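Local structure of putative cellulase CEL6 (Mycobacterium tuberculosis, 1UP2) at residues A[185-190]-A[212-217]; A[159-164]-A[191-196]; A[71-76]-A[113-118]; A[216-221]-A[257-262]. The protein probably hydrolyses internal beta-1,4-glucosidic bonds of cellulose as an endoglucanase of glycoside hydrolase family 6. All blocks are in the same frame, centred on the assembly; numbering follows the deposited sequence.

Contact 1. Residues A[185-190]-A[212-217]; sequences FSLNVS and SHYVID. With IFM (5-hydroxymethyl-3,4-dihydroxypiperidine), chain D.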
# COMPACT_ATOMS: atom_id res chain seq x y z
N PHE A 185 2.04 -9.37 -5.89
CA PHE A 185 2.85 -8.32 -5.27
C PHE A 185 2.38 -6.89 -5.59
O PHE A 185 1.58 -6.67 -6.50
CB PHE A 185 4.33 -8.52 -5.62
CG PHE A 185 4.63 -8.49 -7.09
CD1 PHE A 185 4.45 -9.63 -7.87
CD2 PHE A 185 5.12 -7.35 -7.69
CE1 PHE A 185 4.73 -9.60 -9.23
CE2 PHE A 185 5.42 -7.33 -9.05
CZ PHE A 185 5.22 -8.41 -9.81
N SER A 186 2.86 -5.93 -4.80
CA SER A 186 2.55 -4.53 -5.05
C SER A 186 3.82 -3.73 -5.37
O SER A 186 4.92 -4.06 -4.90
CB SER A 186 1.80 -3.89 -3.86
OG SER A 186 2.55 -3.99 -2.68
N LEU A 187 3.64 -2.69 -6.18
CA LEU A 187 4.73 -1.83 -6.63
C LEU A 187 4.41 -0.34 -6.49
O LEU A 187 3.26 0.06 -6.53
CB LEU A 187 5.02 -2.08 -8.11
CG LEU A 187 5.58 -3.43 -8.56
CD1 LEU A 187 5.66 -3.43 -10.11
CD2 LEU A 187 6.95 -3.69 -7.87
N ASN A 188 5.46 0.46 -6.32
CA ASN A 188 5.37 1.93 -6.34
C ASN A 188 4.64 2.54 -5.14
O ASN A 188 4.25 3.72 -5.20
CB ASN A 188 4.64 2.43 -7.61
CG ASN A 188 5.21 3.73 -8.14
OD1 ASN A 188 6.42 3.96 -8.03
ND2 ASN A 188 4.37 4.57 -8.75
N VAL A 189 4.45 1.75 -4.07
CA VAL A 189 3.69 2.24 -2.92
C VAL A 189 4.40 3.44 -2.30
O VAL A 189 5.57 3.36 -1.91
CB VAL A 189 3.45 1.15 -1.86
CG1 VAL A 189 2.81 1.73 -0.62
CG2 VAL A 189 2.57 0.06 -2.41
N SER A 190 3.67 4.56 -2.26
CA SER A 190 4.12 5.84 -1.76
C SER A 190 5.26 6.40 -2.59
O SER A 190 5.94 7.31 -2.15
CB SER A 190 4.56 5.77 -0.28
OG SER A 190 3.62 5.11 0.56
N SER A 212 3.03 -14.58 -11.33
CA SER A 212 2.25 -13.84 -10.32
C SER A 212 1.71 -12.52 -10.87
O SER A 212 2.23 -12.00 -11.85
CB SER A 212 3.07 -13.59 -9.08
OG SER A 212 4.08 -12.65 -9.36
N HIS A 213 0.65 -12.01 -10.25
CA HIS A 213 0.03 -10.75 -10.65
C HIS A 213 0.41 -9.60 -9.71
O HIS A 213 0.92 -9.84 -8.64
CB HIS A 213 -1.47 -10.94 -10.73
CG HIS A 213 -1.89 -11.89 -11.80
ND1 HIS A 213 -1.73 -13.26 -11.70
CD2 HIS A 213 -2.46 -11.67 -13.01
CE1 HIS A 213 -2.19 -13.84 -12.81
NE2 HIS A 213 -2.63 -12.89 -13.61
N TYR A 214 0.18 -8.35 -10.12
CA TYR A 214 0.56 -7.25 -9.27
C TYR A 214 -0.39 -6.08 -9.40
O TYR A 214 -1.26 -6.00 -10.30
CB TYR A 214 2.01 -6.84 -9.57
CG TYR A 214 2.18 -6.44 -11.04
CD1 TYR A 214 2.48 -7.38 -12.02
CD2 TYR A 214 2.02 -5.12 -11.44
CE1 TYR A 214 2.60 -7.03 -13.39
CE2 TYR A 214 2.13 -4.74 -12.80
CZ TYR A 214 2.41 -5.69 -13.76
OH TYR A 214 2.47 -5.30 -15.08
N VAL A 215 -0.23 -5.16 -8.45
CA VAL A 215 -0.92 -3.90 -8.48
C VAL A 215 0.13 -2.79 -8.42
O VAL A 215 1.22 -2.97 -7.86
CB VAL A 215 -1.94 -3.75 -7.34
CG1 VAL A 215 -3.08 -4.75 -7.52
CG2 VAL A 215 -1.30 -3.91 -5.97
N ILE A 216 -0.19 -1.64 -9.01
CA ILE A 216 0.69 -0.47 -8.97
C ILE A 216 0.00 0.69 -8.25
O ILE A 216 -1.12 1.01 -8.54
CB ILE A 216 1.06 -0.02 -10.41
CG1 ILE A 216 1.79 -1.12 -11.19
CG2 ILE A 216 1.87 1.30 -10.38
CD1 ILE A 216 1.85 -0.88 -12.72
N ASP A 217 0.72 1.34 -7.33
CA ASP A 217 0.25 2.53 -6.68
C ASP A 217 0.44 3.69 -7.67
O ASP A 217 1.56 4.10 -7.94
CB ASP A 217 1.05 2.78 -5.40
CG ASP A 217 0.44 3.81 -4.51
OD1 ASP A 217 -0.55 4.48 -4.91
OD2 ASP A 217 0.92 4.05 -3.36
O4 IFM D . 3.98 6.90 5.44
C4 IFM D . 4.58 6.34 4.26
C3 IFM D . 5.30 7.50 3.62
O3 IFM D . 4.36 8.31 2.91
C2 IFM D . 6.45 7.02 2.73
N IFM D . 7.48 6.29 3.48
C1 IFM D . 7.02 5.56 4.66
C5 IFM D . 5.53 5.18 4.63
C6 IFM D . 5.27 3.95 3.77
O6 IFM D . 5.26 4.23 2.40

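Contact 2. Residues A[159-164]-A[191-196]; sequences AGHSRW and NFYTTD. With IFM (5-hydroxymethyl-3,4-dihydroxypiperidine), chain B; BGC (beta-D-glucopyranose), chain C; SO4 (sulfate ion), chain G.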
# COMPACT_ATOMS: atom_id res chain seq x y z
N ALA A 159 6.68 -5.21 -2.89
CA ALA A 159 7.88 -5.57 -3.62
C ALA A 159 8.73 -4.34 -4.04
O ALA A 159 9.56 -4.44 -4.92
CB ALA A 159 7.46 -6.40 -4.86
N GLY A 160 8.53 -3.18 -3.39
CA GLY A 160 9.32 -2.00 -3.68
C GLY A 160 8.91 -1.35 -5.00
O GLY A 160 7.72 -1.19 -5.27
N HIS A 161 9.90 -1.00 -5.81
CA HIS A 161 9.70 -0.30 -7.09
C HIS A 161 10.89 -0.52 -8.01
O HIS A 161 11.91 -1.10 -7.65
CB HIS A 161 9.40 1.22 -6.90
CG HIS A 161 10.47 1.98 -6.20
ND1 HIS A 161 11.77 2.07 -6.67
CD2 HIS A 161 10.44 2.73 -5.08
CE1 HIS A 161 12.49 2.79 -5.84
NE2 HIS A 161 11.70 3.20 -4.86
N SER A 162 10.72 -0.04 -9.23
CA SER A 162 11.61 -0.32 -10.33
C SER A 162 13.00 0.27 -10.16
O SER A 162 13.89 -0.05 -10.95
CB SER A 162 10.96 0.18 -11.62
OG SER A 162 10.85 1.60 -11.53
N ARG A 163 13.20 1.13 -9.17
CA ARG A 163 14.51 1.71 -8.90
C ARG A 163 15.03 1.40 -7.50
O ARG A 163 15.89 2.10 -6.98
CB ARG A 163 14.47 3.22 -9.17
CG ARG A 163 14.28 3.42 -10.65
CD ARG A 163 14.65 4.75 -11.16
NE ARG A 163 13.94 5.01 -12.43
CZ ARG A 163 13.96 6.20 -13.03
NH1 ARG A 163 14.69 7.19 -12.53
NH2 ARG A 163 13.28 6.41 -14.14
N TRP A 164 14.57 0.30 -6.94
CA TRP A 164 15.01 -0.13 -5.62
C TRP A 164 15.83 -1.43 -5.79
O TRP A 164 16.98 -1.36 -6.24
CB TRP A 164 13.79 -0.27 -4.68
CG TRP A 164 14.11 -0.18 -3.25
CD1 TRP A 164 15.33 -0.42 -2.67
CD2 TRP A 164 13.22 0.16 -2.18
NE1 TRP A 164 15.24 -0.25 -1.32
CE2 TRP A 164 13.97 0.11 -0.98
CE3 TRP A 164 11.86 0.52 -2.11
CZ2 TRP A 164 13.40 0.39 0.27
CZ3 TRP A 164 11.30 0.78 -0.86
CH2 TRP A 164 12.06 0.71 0.31
N ASN A 191 5.46 5.88 -3.79
CA ASN A 191 6.43 6.46 -4.69
C ASN A 191 5.76 7.10 -5.92
O ASN A 191 4.55 7.30 -5.93
CB ASN A 191 7.57 5.49 -4.98
CG ASN A 191 8.93 6.19 -5.11
OD1 ASN A 191 9.13 7.03 -6.02
ND2 ASN A 191 9.86 5.89 -4.21
N PHE A 192 6.56 7.46 -6.93
CA PHE A 192 6.16 8.38 -7.97
C PHE A 192 6.57 7.94 -9.37
O PHE A 192 6.43 8.72 -10.29
CB PHE A 192 6.85 9.71 -7.65
CG PHE A 192 6.57 10.20 -6.26
CD1 PHE A 192 7.41 9.83 -5.21
CD2 PHE A 192 5.52 11.04 -5.99
CE1 PHE A 192 7.16 10.27 -3.92
CE2 PHE A 192 5.27 11.48 -4.69
CZ PHE A 192 6.11 11.09 -3.66
N TYR A 193 7.12 6.73 -9.53
CA TYR A 193 7.59 6.28 -10.86
C TYR A 193 6.42 6.06 -11.81
O TYR A 193 5.33 5.71 -11.37
CB TYR A 193 8.49 5.04 -10.74
CG TYR A 193 9.73 5.34 -9.95
CD1 TYR A 193 10.74 6.10 -10.50
CD2 TYR A 193 9.85 4.93 -8.61
CE1 TYR A 193 11.87 6.42 -9.78
CE2 TYR A 193 10.99 5.26 -7.88
CZ TYR A 193 11.99 6.00 -8.47
OH TYR A 193 13.13 6.37 -7.80
N THR A 194 6.63 6.29 -13.12
CA THR A 194 5.56 6.13 -14.11
C THR A 194 4.98 4.74 -14.13
O THR A 194 5.65 3.75 -13.85
CB THR A 194 6.02 6.51 -15.54
OG1 THR A 194 7.03 5.57 -15.98
CG2 THR A 194 6.66 7.87 -15.56
N THR A 195 3.71 4.66 -14.45
CA THR A 195 3.01 3.41 -14.59
C THR A 195 3.72 2.51 -15.61
O THR A 195 3.88 1.32 -15.35
CB THR A 195 1.56 3.70 -14.98
OG1 THR A 195 0.90 4.36 -13.89
CG2 THR A 195 0.75 2.44 -15.20
N ASP A 196 4.16 3.09 -16.73
CA ASP A 196 4.89 2.33 -17.77
C ASP A 196 6.13 1.66 -17.22
O ASP A 196 6.42 0.47 -17.51
CB ASP A 196 5.35 3.25 -18.89
CG ASP A 196 4.26 3.60 -19.84
OD1 ASP A 196 3.19 2.91 -19.85
OD2 ASP A 196 4.40 4.54 -20.65
O4 IFM B . 13.66 4.84 0.21
C4 IFM B . 14.28 4.03 -0.80
C3 IFM B . 14.04 4.65 -2.17
O3 IFM B . 12.66 4.53 -2.51
C2 IFM B . 14.89 3.98 -3.26
N IFM B . 16.29 3.84 -2.87
C1 IFM B . 16.53 3.21 -1.57
C5 IFM B . 15.77 3.96 -0.48
C6 IFM B . 15.90 3.29 0.90
O6 IFM B . 17.27 3.05 1.19
C2 BGC C . 12.09 5.00 2.00
C3 BGC C . 10.71 4.55 2.47
C4 BGC C . 9.65 4.88 1.40
C5 BGC C . 10.07 4.34 0.05
C6 BGC C . 9.08 4.75 -1.05
C1 BGC C . 12.37 4.41 0.63
O2 BGC C . 13.12 4.74 2.94
O3 BGC C . 10.39 5.21 3.69
O4 BGC C . 8.40 4.34 1.78
O5 BGC C . 11.36 4.83 -0.29
O6 BGC C . 9.48 4.11 -2.25
S SO4 G . 13.53 10.37 -14.46
O1 SO4 G . 14.24 10.26 -13.17
O2 SO4 G . 12.56 11.49 -14.35
O3 SO4 G . 12.84 9.13 -14.84
O4 SO4 G . 14.52 10.68 -15.53

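Contact 3. Residues A[71-76]-A[113-118]; sequences PVLTLY and ATIIVE. With IFM (5-hydroxymethyl-3,4-dihydroxypiperidine), chain D.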
# COMPACT_ATOMS: atom_id res chain seq x y z
N PRO A 71 -12.92 -3.53 -0.42
CA PRO A 71 -12.05 -2.74 0.44
C PRO A 71 -10.59 -3.09 0.16
O PRO A 71 -10.25 -4.26 -0.13
CB PRO A 71 -12.43 -3.18 1.84
CG PRO A 71 -12.86 -4.62 1.70
CD PRO A 71 -13.46 -4.71 0.29
N VAL A 72 -9.72 -2.08 0.25
CA VAL A 72 -8.27 -2.30 0.19
C VAL A 72 -7.70 -1.87 1.54
O VAL A 72 -7.95 -0.75 1.99
CB VAL A 72 -7.61 -1.50 -0.93
CG1 VAL A 72 -6.13 -1.87 -1.10
CG2 VAL A 72 -8.41 -1.69 -2.26
N LEU A 73 -6.96 -2.78 2.17
CA LEU A 73 -6.32 -2.55 3.47
C LEU A 73 -4.83 -2.71 3.27
O LEU A 73 -4.38 -3.60 2.54
CB LEU A 73 -6.80 -3.57 4.48
CG LEU A 73 -8.32 -3.48 4.74
CD1 LEU A 73 -9.08 -4.37 3.80
CD2 LEU A 73 -8.65 -3.81 6.14
N THR A 74 -4.07 -1.85 3.92
CA THR A 74 -2.62 -1.94 3.94
C THR A 74 -2.14 -2.25 5.35
O THR A 74 -2.45 -1.52 6.33
CB THR A 74 -2.03 -0.62 3.46
OG1 THR A 74 -2.46 -0.37 2.11
CG2 THR A 74 -0.48 -0.68 3.39
N LEU A 75 -1.37 -3.34 5.44
CA LEU A 75 -0.77 -3.78 6.69
C LEU A 75 0.62 -3.20 6.80
O LEU A 75 1.48 -3.45 5.97
CB LEU A 75 -0.77 -5.31 6.76
CG LEU A 75 -2.15 -5.98 6.70
CD1 LEU A 75 -1.96 -7.49 6.96
CD2 LEU A 75 -3.19 -5.35 7.69
N TYR A 76 0.85 -2.40 7.83
CA TYR A 76 2.10 -1.65 7.99
C TYR A 76 2.55 -1.70 9.46
O TYR A 76 2.69 -0.67 10.11
CB TYR A 76 1.91 -0.20 7.49
CG TYR A 76 3.17 0.59 7.28
CD1 TYR A 76 4.29 0.05 6.60
CD2 TYR A 76 3.23 1.94 7.69
CE1 TYR A 76 5.45 0.80 6.42
CE2 TYR A 76 4.41 2.67 7.54
CZ TYR A 76 5.51 2.10 6.90
OH TYR A 76 6.65 2.88 6.73
N ALA A 113 -11.69 -8.83 0.41
CA ALA A 113 -10.73 -7.82 0.77
C ALA A 113 -9.50 -7.90 -0.12
O ALA A 113 -9.12 -8.95 -0.63
CB ALA A 113 -10.31 -7.95 2.26
N THR A 114 -8.86 -6.77 -0.27
CA THR A 114 -7.60 -6.70 -0.96
C THR A 114 -6.58 -6.28 0.09
O THR A 114 -6.83 -5.32 0.79
CB THR A 114 -7.70 -5.66 -2.10
OG1 THR A 114 -8.63 -6.12 -3.11
CG2 THR A 114 -6.40 -5.54 -2.82
N ILE A 115 -5.49 -7.03 0.26
CA ILE A 115 -4.51 -6.76 1.30
C ILE A 115 -3.16 -6.46 0.71
O ILE A 115 -2.61 -7.30 -0.03
CB ILE A 115 -4.32 -7.95 2.28
CG1 ILE A 115 -5.67 -8.54 2.72
CG2 ILE A 115 -3.47 -7.49 3.46
CD1 ILE A 115 -6.51 -7.61 3.55
N ILE A 116 -2.64 -5.27 1.02
CA ILE A 116 -1.27 -4.91 0.67
C ILE A 116 -0.40 -5.22 1.89
O ILE A 116 -0.51 -4.54 2.94
CB ILE A 116 -1.19 -3.40 0.27
CG1 ILE A 116 -2.20 -3.05 -0.83
CG2 ILE A 116 0.24 -3.04 -0.18
CD1 ILE A 116 -2.10 -3.90 -2.14
N VAL A 117 0.48 -6.23 1.77
CA VAL A 117 1.29 -6.67 2.89
C VAL A 117 2.63 -5.94 2.98
O VAL A 117 3.55 -6.19 2.20
CB VAL A 117 1.54 -8.20 2.86
CG1 VAL A 117 2.30 -8.63 4.12
CG2 VAL A 117 0.25 -8.95 2.73
N GLU A 118 2.71 -5.04 3.97
CA GLU A 118 3.96 -4.41 4.43
C GLU A 118 4.79 -3.67 3.39
O GLU A 118 5.86 -4.11 3.02
CB GLU A 118 4.83 -5.44 5.18
CG GLU A 118 4.16 -6.01 6.41
CD GLU A 118 3.89 -4.98 7.49
OE1 GLU A 118 4.55 -3.88 7.52
OE2 GLU A 118 3.01 -5.30 8.34
O4 IFM D . 3.98 6.90 5.44
C4 IFM D . 4.58 6.34 4.26
C3 IFM D . 5.30 7.50 3.62
O3 IFM D . 4.36 8.31 2.91
C2 IFM D . 6.45 7.02 2.73
N IFM D . 7.48 6.29 3.48
C1 IFM D . 7.02 5.56 4.66
C5 IFM D . 5.53 5.18 4.63
C6 IFM D . 5.27 3.95 3.77
O6 IFM D . 5.26 4.23 2.40

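Contact 4. Residues A[216-221]-A[257-262]; sequences IDTSRN and YLWIKR. With BGC (beta-D-glucopyranose), chain E; IFM (5-hydroxymethyl-3,4-dihydroxypiperidine), chain D; ACT (acetate ion), chain H.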
# COMPACT_ATOMS: atom_id res chain seq x y z
N ILE A 216 -0.19 -1.64 -9.01
CA ILE A 216 0.69 -0.47 -8.97
C ILE A 216 0.00 0.69 -8.25
O ILE A 216 -1.12 1.01 -8.54
CB ILE A 216 1.06 -0.02 -10.41
CG1 ILE A 216 1.79 -1.12 -11.19
CG2 ILE A 216 1.87 1.30 -10.38
CD1 ILE A 216 1.85 -0.88 -12.72
N ASP A 217 0.72 1.34 -7.33
CA ASP A 217 0.25 2.53 -6.68
C ASP A 217 0.44 3.69 -7.67
O ASP A 217 1.56 4.10 -7.94
CB ASP A 217 1.05 2.78 -5.40
CG ASP A 217 0.44 3.81 -4.51
OD1 ASP A 217 -0.55 4.48 -4.91
OD2 ASP A 217 0.92 4.05 -3.36
N THR A 218 -0.68 4.21 -8.15
CA THR A 218 -0.73 5.39 -9.03
C THR A 218 -1.25 6.63 -8.33
O THR A 218 -1.62 7.63 -8.99
CB THR A 218 -1.62 5.10 -10.26
OG1 THR A 218 -2.91 4.59 -9.84
CG2 THR A 218 -1.02 3.98 -11.14
N SER A 219 -1.22 6.64 -7.01
CA SER A 219 -1.69 7.79 -6.25
C SER A 219 -0.98 9.13 -6.58
O SER A 219 -1.61 10.17 -6.62
CB SER A 219 -1.60 7.51 -4.75
OG SER A 219 -0.28 7.18 -4.39
N ARG A 220 0.33 9.08 -6.85
CA ARG A 220 1.11 10.31 -7.00
C ARG A 220 2.09 10.29 -8.18
O ARG A 220 3.09 11.05 -8.18
CB ARG A 220 1.87 10.58 -5.69
CG ARG A 220 0.98 10.76 -4.52
CD ARG A 220 1.66 11.21 -3.24
NE ARG A 220 2.62 10.23 -2.73
CZ ARG A 220 3.43 10.45 -1.69
NH1 ARG A 220 3.35 11.60 -1.02
NH2 ARG A 220 4.27 9.50 -1.28
N ASN A 221 1.79 9.48 -9.21
CA ASN A 221 2.76 9.23 -10.28
C ASN A 221 2.38 9.81 -11.63
O ASN A 221 2.99 9.43 -12.66
CB ASN A 221 3.12 7.73 -10.41
CG ASN A 221 2.07 6.93 -11.15
OD1 ASN A 221 0.92 7.36 -11.25
ND2 ASN A 221 2.47 5.76 -11.69
N TYR A 257 -4.48 -0.64 -11.11
CA TYR A 257 -3.88 0.56 -10.54
C TYR A 257 -4.68 0.89 -9.29
O TYR A 257 -5.89 0.95 -9.34
CB TYR A 257 -3.90 1.75 -11.50
CG TYR A 257 -3.39 1.46 -12.89
CD1 TYR A 257 -2.38 0.54 -13.09
CD2 TYR A 257 -3.91 2.12 -14.00
CE1 TYR A 257 -1.90 0.27 -14.38
CE2 TYR A 257 -3.46 1.87 -15.26
CZ TYR A 257 -2.44 0.94 -15.44
OH TYR A 257 -1.97 0.69 -16.70
N LEU A 258 -4.01 1.06 -8.16
CA LEU A 258 -4.69 1.44 -6.90
C LEU A 258 -4.09 2.72 -6.33
O LEU A 258 -2.99 3.08 -6.69
CB LEU A 258 -4.53 0.35 -5.86
CG LEU A 258 -5.17 -1.02 -6.16
CD1 LEU A 258 -4.80 -2.05 -5.09
CD2 LEU A 258 -6.66 -0.89 -6.36
N TRP A 259 -4.80 3.40 -5.45
CA TRP A 259 -4.19 4.46 -4.64
C TRP A 259 -3.94 3.82 -3.28
O TRP A 259 -4.88 3.57 -2.52
CB TRP A 259 -5.08 5.71 -4.56
CG TRP A 259 -5.10 6.50 -5.81
CD1 TRP A 259 -4.66 6.12 -7.07
CD2 TRP A 259 -5.63 7.83 -5.96
NE1 TRP A 259 -4.89 7.13 -7.97
CE2 TRP A 259 -5.47 8.20 -7.32
CE3 TRP A 259 -6.20 8.75 -5.08
CZ2 TRP A 259 -5.90 9.44 -7.82
CZ3 TRP A 259 -6.63 9.97 -5.57
CH2 TRP A 259 -6.46 10.32 -6.92
N ILE A 260 -2.70 3.42 -3.04
CA ILE A 260 -2.34 2.72 -1.82
C ILE A 260 -1.93 3.76 -0.79
O ILE A 260 -2.60 3.92 0.22
CB ILE A 260 -1.27 1.64 -2.12
CG1 ILE A 260 -1.86 0.57 -3.08
CG2 ILE A 260 -0.83 0.96 -0.83
CD1 ILE A 260 -0.86 -0.47 -3.64
N LYS A 261 -0.86 4.50 -1.06
CA LYS A 261 -0.59 5.75 -0.34
C LYS A 261 -1.79 6.69 -0.50
O LYS A 261 -2.39 6.71 -1.57
CB LYS A 261 0.67 6.43 -0.91
CG LYS A 261 0.96 7.85 -0.38
CD LYS A 261 1.46 7.80 1.08
CE LYS A 261 1.61 9.21 1.68
NZ LYS A 261 1.86 9.22 3.17
N ARG A 262 -2.13 7.45 0.55
CA ARG A 262 -3.22 8.45 0.49
C ARG A 262 -2.71 9.86 0.15
O ARG A 262 -1.97 10.46 0.96
CB ARG A 262 -3.98 8.47 1.82
CG ARG A 262 -4.63 7.13 2.18
CD ARG A 262 -5.66 7.17 3.33
NE ARG A 262 -6.66 6.11 3.20
CZ ARG A 262 -7.73 5.95 3.97
NH1 ARG A 262 -7.98 6.75 5.00
NH2 ARG A 262 -8.54 4.93 3.73
C2 BGC E . 2.55 6.49 7.30
C3 BGC E . 1.16 5.98 7.73
C4 BGC E . 0.04 6.37 6.75
C5 BGC E . 0.49 6.07 5.29
C6 BGC E . -0.49 6.48 4.17
C1 BGC E . 2.80 6.22 5.82
O2 BGC E . 3.61 5.99 8.12
O3 BGC E . 0.84 6.42 9.04
O4 BGC E . -1.11 5.63 7.13
O5 BGC E . 1.73 6.71 5.04
O6 BGC E . -0.53 7.90 4.03
O4 IFM D . 3.98 6.90 5.44
C4 IFM D . 4.58 6.34 4.26
C3 IFM D . 5.30 7.50 3.62
O3 IFM D . 4.36 8.31 2.91
C2 IFM D . 6.45 7.02 2.73
N IFM D . 7.48 6.29 3.48
C1 IFM D . 7.02 5.56 4.66
C5 IFM D . 5.53 5.18 4.63
C6 IFM D . 5.27 3.95 3.77
O6 IFM D . 5.26 4.23 2.40
C ACT H . -10.20 6.29 8.35
O ACT H . -9.23 6.77 7.78
OXT ACT H . -11.11 5.69 7.74
CH3 ACT H . -10.33 6.44 9.85

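Contact 1. Residues A[185-190]-A[212-217]
Phe185 and Tyr214 leave adjacent parallel strands side by side and point the same way, but their rings do not stack squarely. They are tilted by 27° and slid apart, so it is the CB of Tyr214 that sits over the middle of the Phe185 ring, 3.5 Å from its centroid, in a CH-pi contact. Both side chains have CG between the backbone N and the carbonyl carbon (chi1 near 60° in both), which keeps the two rings running alongside each other. At the rim of the phenyl ring, near its plane, Ser212 OG comes within 3.1 Å of Phe185 CE1; that hydroxyl is bonded to Thr209. Leu187 CD1 adds a looser touch on Tyr214 CD2. On the reverse face of the sheet Ser186 CB and Val215 CG2 meet at 3.8 Å, while Ser186 OG turns to Asp158.

Four backbone bonds, from Phe185 N to His213 O through to Asp217 N to Leu187 O, hold the strands. Past them, side chains take over. Asn188 ND2 donates to Asp217 O at 3.0 Å, and Ser190 N reaches Asp217 OD2, also at 3.0 Å, on the anti side and 32° out of the carboxylate plane; OD1 is taken by Ser219 OG. Asp217 thus grips the loop that presents Ser190, whose OG is hydrogen-bonded to O6 of the chain D piperidine, 2.6 Å away. This is a beta-alpha-beta crossover in which helix 195-208 links the two parallel strands, whose ends open into the sugar-binding cleft, as expected of the family 6 barrel.

Contact 2. Residues A[159-164]-A[191-196]
Tyr193 turns an edge toward the face of His161, bringing together two loops that follow strands 153-158 and 184-187 at the sugar-binding end of the family 6 barrel. The ring pair is an edge-to-face stack: centroids lie 4.7 Å apart with planes at 51°, and Tyr193 CE2 stands over the middle of the imidazole. Arg163 packs on the same tyrosine, its CG and CD over the ring face, with CD 3.5 Å from Tyr193 CE1; its guanidinium turns a face to CE1, the two planes 40° apart. Trp164 lays one ring face against C1 and C4 of the chain B piperidine, and its CH2 also meets C1 of the chain C glucose.

Hydrogen bonds fix the groups from within each loop and from the ligands. Arg163 N donates to His161 ND1 at 3.0 Å, almost exactly in the imidazole plane, within the type I turn from His161 to Trp164. His161 NE2, the other ring nitrogen, donates to piperidine O3 at 2.9 Å, so the ring's rotation is set at both ends. Asn191 ND2 lies beside NE2 without bonding to it. Instead, Asn191 ND2 gives a nearly straight bond (175°) to glucose O6 at 2.7 Å. Its OD1 takes Phe192 N.

The charged contacts of Arg163 lie on the outside. It makes a salt bridge with Glu197 of helix 195-208, and a sulfate, probably from the crystallisation liquor, is held by NH1 and NH2, with Arg163 NH2 2.8 Å from sulfate O3.

Contact 3. Residues A[71-76]-A[113-118]
In the beta-alpha-beta unit of strand 72-75, helix 94-108 and strand 113-117, part of the parallel barrel, Leu75 and Ile115 pack on the face covered by that helix and by helix 130-147. Leu75 CD1 lies 3.8 Å from Ile115 CG2, the two side chains meeting at a slant, and Leu73 CD1 touches Ile115 CD1 at 4.1 Å. On the reverse face Val72 and Thr114 run alongside each other, CG2 to CB 4.0 Å, and Thr74 OG1 leans on Ile116 CB while bonding to Ser41.

A regular ladder of backbone bonds runs from Thr114 N to Pro71 O as far as Leu75 N to Ile116 O. Its last rung, Glu118 N to Leu75 O at 2.8 Å, is bent to 132°, where Glu118 leaves the strand with a positive phi. Bent at chi2 (-65°), the Glu118 side chain folds back so that its CD is 3.2 Å from Leu75 O, with OE1 beside Tyr76 CA. OE2 accepts from Tyr97 OH and Gly77 N, and OE1 weakly from Ile78 N, which ties Glu118 to the chain just after Tyr76. Braced edge-to-face with Trp43, Tyr76 reaches into the cleft, its OH 3.3 Å from C5 of the chain D piperidine.

Contact 4. Residues A[216-221]-A[257-262]
Tyr257 meets Thr218 and Ile216 where two parallel strands begin to diverge: its CB is 3.4 Å from Thr218 OG1, which itself bonds to Ala243 O, and CE1 of its ring lies against Ile216 CD1. Leu258 supplies the backbone pairing, its N bonding to Ile216 O and its O receiving Thr218 N.

Trp259 follows, off the strand, and turns one face of its indole to the chain opposite. Ser219 CA stands 3.6 Å from the centroid of the Trp259 five-membered ring, 12° off the normal, a CH-pi contact. Ile260 N then donates to Asp217 OD1 at 3.0 Å. This oxygen also accepts Ser219 OG and Ser219 N, the latter forming an Asx turn, and all three donors approach from out of the carboxylate plane. Lys261 N donates to Asp217 OD2 at 2.9 Å, so the carboxylate spans two successive amides.

The Lys261 side chain sets off with CG anti to its N (chi1 172°) and kinks at chi2 (72°). Lys261 CG thereby passes over a face of the Arg220 guanidinium, 3.7 Å from Arg220 NE. Beyond it, Lys261 NZ donates to O3 of the chain D piperidine (2.7 Å) and to O6 and O5 of the chain E glucose. Arg220 turns instead to Asp267, which also binds the piperidine.

Helix 195-208 covers the Ile216 and Tyr257 face. Strand 254-258 is the last of the sheet, and beyond it Ile260 O accepts from Ser41 OG and Trp43 NE1, reaching across to the first strand, 42-44.

All four contacts are largely buried, contact 2 reaching the surface at Arg163. Contacts 1, 3 and 4 lie on the same parallel sheet. Contacts 1 and 4 share strand 213-217 and flank it, so one carboxylate serves both; contact 3 is a separate pair nearer the first strand, and its Ile116 touches Ser186 and Val215 of contact 1 and Ile260 of contact 4. Contact 2 joins loops, with no backbone pairing between its segments. Apolar packing dominates contact 3, aromatic and amide contacts shape contact 1, and charged groups gather in contact 4. Contacts 1, 3 and 4 touch the chain D piperidine and contact 2 the chain B copy, consistent with successive parts of one sugar-binding cleft.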